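Local coordinates for protein prephenate dehydratase (Arthrobacter aurescens, PDB 3MWB) that probably catalyses the decarboxylation and dehydration of prephenate to 3-phenylpyruvate in L-phenylalanine biosynthesis, and binds phenylalanine at its ACT domain, at residues E218-V228 / V260-I270. Residues are numbered along the deposited sequence; the frame is centred on the assembly and turned at random.
Sequences EILDQFASRGV and VADALAGLHRI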
ATOM      1  N   GLU A 218      -7.225  -1.305   1.976  1.00 26.41           N
ATOM      2  CA  GLU A 218      -6.912  -2.227   3.059  1.00 26.70           C
ATOM      3  C   GLU A 218      -7.648  -3.557   2.875  1.00 23.10           C
ATOM      4  O   GLU A 218      -7.072  -4.607   3.098  1.00 23.77           O
ATOM      5  CB  GLU A 218      -7.233  -1.608   4.430  1.00 29.48           C
ATOM      6  CG  GLU A 218      -6.652  -2.385   5.622  1.00 35.21           C
ATOM      7  CD  GLU A 218      -7.128  -1.856   6.986  1.00 41.51           C
ATOM      8  OE1 GLU A 218      -8.101  -1.062   7.021  1.00 43.24           O
ATOM      9  OE2 GLU A 218      -6.530  -2.239   8.021  1.00 46.66           O
ATOM     10  N   ILE A 219      -8.907  -3.514   2.454  1.00 22.47           N
ATOM     11  CA  ILE A 219      -9.682  -4.746   2.230  1.00 22.09           C
ATOM     12  C   ILE A 219      -9.173  -5.500   0.990  1.00 22.77           C
ATOM     13  O   ILE A 219      -8.976  -6.727   1.011  1.00 24.17           O
ATOM     14  CB  ILE A 219     -11.202  -4.431   2.136  1.00 23.77           C
ATOM     15  CG1 ILE A 219     -11.751  -4.058   3.519  1.00 24.40           C
ATOM     16  CG2 ILE A 219     -11.977  -5.619   1.555  1.00 24.29           C
ATOM     17  CD1 ILE A 219     -13.093  -3.254   3.478  1.00 27.34           C
ATOM     18  N   LEU A 220      -8.913  -4.764  -0.081  1.00 23.11           N
ATOM     19  CA  LEU A 220      -8.427  -5.377  -1.320  1.00 25.30           C
ATOM     20  C   LEU A 220      -7.020  -5.985  -1.188  1.00 24.69           C
ATOM     21  O   LEU A 220      -6.728  -7.027  -1.798  1.00 26.37           O
ATOM     22  CB  LEU A 220      -8.509  -4.391  -2.476  1.00 28.12           C
ATOM     23  CG  LEU A 220      -9.963  -4.028  -2.850  1.00 33.13           C
ATOM     24  CD1 LEU A 220     -10.065  -3.545  -4.268  1.00 37.43           C
ATOM     25  CD2 LEU A 220     -10.921  -5.215  -2.651  1.00 34.79           C
ATOM     26  N   ASP A 221      -6.189  -5.369  -0.351  1.00 23.27           N
ATOM     27  CA  ASP A 221      -4.841  -5.852  -0.102  1.00 24.90           C
ATOM     28  C   ASP A 221      -4.828  -7.267   0.471  1.00 24.38           C
ATOM     29  O   ASP A 221      -3.875  -7.997   0.232  1.00 25.42           O
ATOM     30  CB  ASP A 221      -4.053  -4.914   0.824  1.00 27.10           C
ATOM     31  CG  ASP A 221      -2.548  -5.105   0.693  1.00 32.75           C
ATOM     32  OD1 ASP A 221      -2.042  -5.031  -0.440  1.00 35.70           O
ATOM     33  OD2 ASP A 221      -1.861  -5.327   1.722  1.00 39.27           O
ATOM     34  N   GLN A 222      -5.878  -7.655   1.202  1.00 20.70           N
ATOM     35  CA  GLN A 222      -5.961  -9.027   1.709  1.00 20.93           C
ATOM     36  C   GLN A 222      -5.858 -10.039   0.561  1.00 20.27           C
ATOM     37  O   GLN A 222      -5.166 -11.043   0.696  1.00 22.19           O
ATOM     38  CB  GLN A 222      -7.226  -9.259   2.529  1.00 21.91           C
ATOM     39  CG  GLN A 222      -7.367  -8.363   3.754  1.00 23.55           C
ATOM     40  CD  GLN A 222      -6.128  -8.354   4.633  1.00 27.89           C
ATOM     41  OE1 GLN A 222      -5.610  -9.399   5.020  1.00 23.47           O
ATOM     42  NE2 GLN A 222      -5.653  -7.154   4.959  1.00 30.94           N
ATOM     43  N   PHE A 223      -6.506  -9.743  -0.570  1.00 19.46           N
ATOM     44  CA  PHE A 223      -6.395 -10.546  -1.790  1.00 18.96           C
ATOM     45  C   PHE A 223      -5.085 -10.285  -2.553  1.00 19.39           C
ATOM     46  O   PHE A 223      -4.367 -11.222  -2.887  1.00 20.12           O
ATOM     47  CB  PHE A 223      -7.609 -10.320  -2.699  1.00 18.49           C
ATOM     48  CG  PHE A 223      -8.918 -10.821  -2.114  1.00 19.57           C
ATOM     49  CD1 PHE A 223      -9.138 -12.177  -1.937  1.00 22.64           C
ATOM     50  CD2 PHE A 223      -9.921  -9.932  -1.760  1.00 21.36           C
ATOM     51  CE1 PHE A 223     -10.340 -12.649  -1.390  1.00 23.96           C
ATOM     52  CE2 PHE A 223     -11.115 -10.385  -1.217  1.00 23.27           C
ATOM     53  CZ  PHE A 223     -11.336 -11.743  -1.046  1.00 22.61           C
ATOM     54  N   ALA A 224      -4.768  -9.015  -2.813  1.00 19.58           N
ATOM     55  CA  ALA A 224      -3.622  -8.682  -3.658  1.00 20.43           C
ATOM     56  C   ALA A 224      -2.285  -9.134  -3.064  1.00 21.00           C
ATOM     57  O   ALA A 224      -1.448  -9.673  -3.787  1.00 21.67           O
ATOM     58  CB  ALA A 224      -3.603  -7.177  -4.002  1.00 20.00           C
ATOM     59  N   SER A 225      -2.091  -8.932  -1.755  1.00 20.94           N
ATOM     60  CA  SER A 225      -0.839  -9.330  -1.079  1.00 21.46           C
ATOM     61  C   SER A 225      -0.616 -10.856  -1.016  1.00 21.53           C
ATOM     62  O   SER A 225       0.486 -11.289  -0.698  1.00 22.18           O
ATOM     63  CB  SER A 225      -0.766  -8.732   0.337  1.00 21.89           C
ATOM     64  OG  SER A 225      -1.630  -9.415   1.217  1.00 21.70           O
ATOM     65  N   ARG A 226      -1.665 -11.647  -1.306  1.00 20.07           N
ATOM     66  CA  ARG A 226      -1.589 -13.098  -1.307  1.00 20.11           C
ATOM     67  C   ARG A 226      -1.779 -13.696  -2.714  1.00 20.57           C
ATOM     68  O   ARG A 226      -2.085 -14.876  -2.874  1.00 20.47           O
ATOM     69  CB  ARG A 226      -2.606 -13.663  -0.313  1.00 20.00           C
ATOM     70  CG  ARG A 226      -2.253 -13.340   1.171  1.00 19.94           C
ATOM     71  CD  ARG A 226      -3.404 -13.705   2.059  1.00 20.90           C
ATOM     72  NE  ARG A 226      -3.137 -13.422   3.460  1.00 22.93           N
ATOM     73  CZ  ARG A 226      -3.463 -12.304   4.105  1.00 24.60           C
ATOM     74  NH1 ARG A 226      -4.084 -11.318   3.474  1.00 24.40           N
ATOM     75  NH2 ARG A 226      -3.179 -12.186   5.407  1.00 23.57           N
ATOM     76  N   GLY A 227      -1.625 -12.856  -3.728  1.00 20.44           N
ATOM     77  CA  GLY A 227      -1.684 -13.289  -5.122  1.00 21.82           C
ATOM     78  C   GLY A 227      -3.065 -13.688  -5.615  1.00 22.51           C
ATOM     79  O   GLY A 227      -3.170 -14.461  -6.570  1.00 24.00           O
ATOM     80  N   VAL A 228      -4.119 -13.180  -4.969  1.00 21.33           N
ATOM     81  CA  VAL A 228      -5.475 -13.532  -5.345  1.00 21.53           C
ATOM     82  C   VAL A 228      -6.079 -12.480  -6.261  1.00 20.71           C
ATOM     83  O   VAL A 228      -6.336 -11.341  -5.835  1.00 20.54           O
ATOM     84  CB  VAL A 228      -6.413 -13.741  -4.134  1.00 21.51           C
ATOM     85  CG1 VAL A 228      -7.790 -14.079  -4.645  1.00 20.85           C
ATOM     86  CG2 VAL A 228      -5.901 -14.868  -3.224  1.00 22.34           C
ATOM     87  N   VAL A 260      -6.249 -18.302  -0.207  1.00 19.84           N
ATOM     88  CA  VAL A 260      -7.609 -17.805  -0.125  1.00 19.58           C
ATOM     89  C   VAL A 260      -8.097 -17.865   1.314  1.00 19.74           C
ATOM     90  O   VAL A 260      -8.677 -16.902   1.794  1.00 20.24           O
ATOM     91  CB  VAL A 260      -8.570 -18.562  -1.079  1.00 18.68           C
ATOM     92  CG1 VAL A 260     -10.015 -18.042  -0.920  1.00 20.02           C
ATOM     93  CG2 VAL A 260      -8.100 -18.434  -2.564  1.00 20.15           C
ATOM     94  N   ALA A 261      -7.890 -19.004   1.979  1.00 20.35           N
ATOM     95  CA  ALA A 261      -8.197 -19.128   3.394  1.00 21.08           C
ATOM     96  C   ALA A 261      -7.480 -18.039   4.165  1.00 21.52           C
ATOM     97  O   ALA A 261      -8.066 -17.431   5.066  1.00 22.20           O
ATOM     98  CB  ALA A 261      -7.815 -20.526   3.948  1.00 20.77           C
ATOM     99  N   ASP A 262      -6.214 -17.814   3.836  1.00 21.98           N
ATOM    100  CA  ASP A 262      -5.449 -16.776   4.508  1.00 23.44           C
ATOM    101  C   ASP A 262      -6.057 -15.387   4.287  1.00 21.74           C
ATOM    102  O   ASP A 262      -6.232 -14.634   5.243  1.00 22.01           O
ATOM    103  CB  ASP A 262      -3.980 -16.811   4.090  1.00 25.30           C
ATOM    104  CG  ASP A 262      -3.062 -16.292   5.175  1.00 29.31           C
ATOM    105  OD1 ASP A 262      -3.072 -16.885   6.286  1.00 29.94           O
ATOM    106  OD2 ASP A 262      -2.324 -15.303   4.916  1.00 30.28           O
ATOM    107  N   ALA A 263      -6.405 -15.071   3.038  1.00 21.12           N
ATOM    108  CA  ALA A 263      -7.095 -13.816   2.701  1.00 19.91           C
ATOM    109  C   ALA A 263      -8.416 -13.669   3.439  1.00 18.94           C
ATOM    110  O   ALA A 263      -8.695 -12.605   3.961  1.00 18.45           O
ATOM    111  CB  ALA A 263      -7.314 -13.692   1.184  1.00 20.07           C
ATOM    112  N   LEU A 264      -9.218 -14.741   3.478  1.00 17.89           N
ATOM    113  CA  LEU A 264     -10.476 -14.733   4.209  1.00 17.64           C
ATOM    114  C   LEU A 264     -10.252 -14.370   5.687  1.00 17.69           C
ATOM    115  O   LEU A 264     -11.035 -13.609   6.259  1.00 17.59           O
ATOM    116  CB  LEU A 264     -11.228 -16.082   4.079  1.00 17.25           C
ATOM    117  CG  LEU A 264     -11.761 -16.419   2.663  1.00 18.07           C
ATOM    118  CD1 LEU A 264     -12.193 -17.902   2.566  1.00 20.52           C
ATOM    119  CD2 LEU A 264     -12.910 -15.465   2.216  1.00 17.32           C
ATOM    120  N   ALA A 265      -9.212 -14.921   6.295  1.00 17.56           N
ATOM    121  CA  ALA A 265      -8.898 -14.581   7.696  1.00 19.34           C
ATOM    122  C   ALA A 265      -8.558 -13.102   7.843  1.00 20.10           C
ATOM    123  O   ALA A 265      -9.000 -12.452   8.800  1.00 21.86           O
ATOM    124  CB  ALA A 265      -7.783 -15.450   8.241  1.00 19.37           C
ATOM    125  N   GLY A 266      -7.806 -12.574   6.891  1.00 20.08           N
ATOM    126  CA  GLY A 266      -7.425 -11.135   6.891  1.00 21.70           C
ATOM    127  C   GLY A 266      -8.642 -10.234   6.814  1.00 21.63           C
ATOM    128  O   GLY A 266      -8.698  -9.180   7.461  1.00 22.80           O
ATOM    129  N   LEU A 267      -9.617 -10.663   6.010  1.00 21.62           N
ATOM    130  CA  LEU A 267     -10.872  -9.934   5.810  1.00 21.31           C
ATOM    131  C   LEU A 267     -11.678  -9.913   7.097  1.00 21.35           C
ATOM    132  O   LEU A 267     -12.196  -8.883   7.473  1.00 21.65           O
ATOM    133  CB  LEU A 267     -11.703 -10.574   4.676  1.00 20.71           C
ATOM    134  CG  LEU A 267     -11.244 -10.393   3.230  1.00 20.79           C
ATOM    135  CD1 LEU A 267     -12.170 -11.152   2.298  1.00 23.58           C
ATOM    136  CD2 LEU A 267     -11.191  -8.922   2.829  1.00 17.68           C
ATOM    137  N   HIS A 268     -11.793 -11.063   7.751  1.00 21.12           N
ATOM    138  CA  HIS A 268     -12.546 -11.175   8.994  1.00 21.64           C
ATOM    139  C   HIS A 268     -11.926 -10.276  10.081  1.00 22.73           C
ATOM    140  O   HIS A 268     -12.657  -9.604  10.825  1.00 23.14           O
ATOM    141  CB  HIS A 268     -12.618 -12.637   9.443  1.00 20.46           C
ATOM    142  CG  HIS A 268     -13.455 -12.858  10.661  1.00 24.06           C
ATOM    143  ND1 HIS A 268     -14.728 -13.392  10.603  1.00 24.63           N
ATOM    144  CD2 HIS A 268     -13.188 -12.666  11.973  1.00 21.65           C
ATOM    145  CE1 HIS A 268     -15.220 -13.488  11.823  1.00 23.62           C
ATOM    146  NE2 HIS A 268     -14.306 -13.057  12.674  1.00 26.63           N
ATOM    147  N   ARG A 269     -10.590 -10.249  10.165  1.00 22.47           N
ATOM    148  CA  ARG A 269      -9.925  -9.397  11.152  0.50 23.36           C
ATOM    149  C   ARG A 269     -10.317  -7.921  10.979  1.00 24.36           C
ATOM    150  O   ARG A 269     -10.642  -7.255  11.962  1.00 25.99           O
ATOM    151  CB  ARG A 269      -8.399  -9.620  11.161  0.50 23.10           C
ATOM    152  CG  ARG A 269      -8.001 -11.003  11.714  0.50 21.34           C
ATOM    153  CD  ARG A 269      -6.492 -11.209  11.892  0.50 19.33           C
ATOM    154  NE  ARG A 269      -5.677 -10.925  10.702  0.50 18.94           N
ATOM    155  CZ  ARG A 269      -5.298 -11.829   9.804  0.50 18.76           C
ATOM    156  NH1 ARG A 269      -5.685 -13.100   9.916  0.50 16.80           N
ATOM    157  NH2 ARG A 269      -4.528 -11.462   8.786  0.50 16.69           N
ATOM    158  N   ILE A 270     -10.325  -7.430   9.746  1.00 23.86           N
ATOM    159  CA  ILE A 270     -10.701  -6.022   9.448  1.00 25.87           C
ATOM    160  C   ILE A 270     -12.197  -5.781   9.670  1.00 26.36           C
ATOM    161  O   ILE A 270     -12.619  -4.716  10.178  1.00 27.77           O
ATOM    162  CB  ILE A 270     -10.401  -5.649   7.978  1.00 25.60           C
ATOM    163  CG1 ILE A 270      -8.897  -5.657   7.693  1.00 26.64           C
ATOM    164  CG2 ILE A 270     -10.994  -4.261   7.605  1.00 27.33           C
ATOM    165  CD1 ILE A 270      -8.598  -5.718   6.177  1.00 24.74           C
TER
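R226 and D262 illustrate how two packed helices can be tied at one end by charge while a buried polar knob and apolar side chains fill the rest. R226 NE meets D262 OD2 on the anti side but tilted out of the carboxylate plane, at a notably short 2.5 Å, in a nearly straight salt bridge helped weakly by NH2. With its chain extended from CG to NE, R226 runs beside the backbone of D262 and A263, while NH1 turns back to Q222, giving hydrogen bonds to Q222 O (3.0 Å), on a lone pair, and to Q222 OE1 (2.9 Å), from above the amide plane. With an alanine here, the D262 carboxylate would probably lose this mate and the Q222 amide would be freer to turn.

Q222, bent at chi2 (-51°), is a knob among A263, G266, L267 and I270; its OE1 lies 3.1 Å from G266 CA, where any CB would clash. Alongside, on the side facing the sheet, L267 splits its branches: CD1 touches F223 CZ at 3.5 Å, CD2 reaches I219 CG2 at 3.6 Å. V228 meets V260 past the Schellman turn at G227.

The axes of 218-224 and 260-270 approach to 8.6 Å, nearly antiparallel (164°), as the helical layer of an ACT domain's βαββαβ fold. I219 and F223 rest on strands 200-207 and 245-252, L267 on V204 of the former, while H268 stands against W305 of a second subunit.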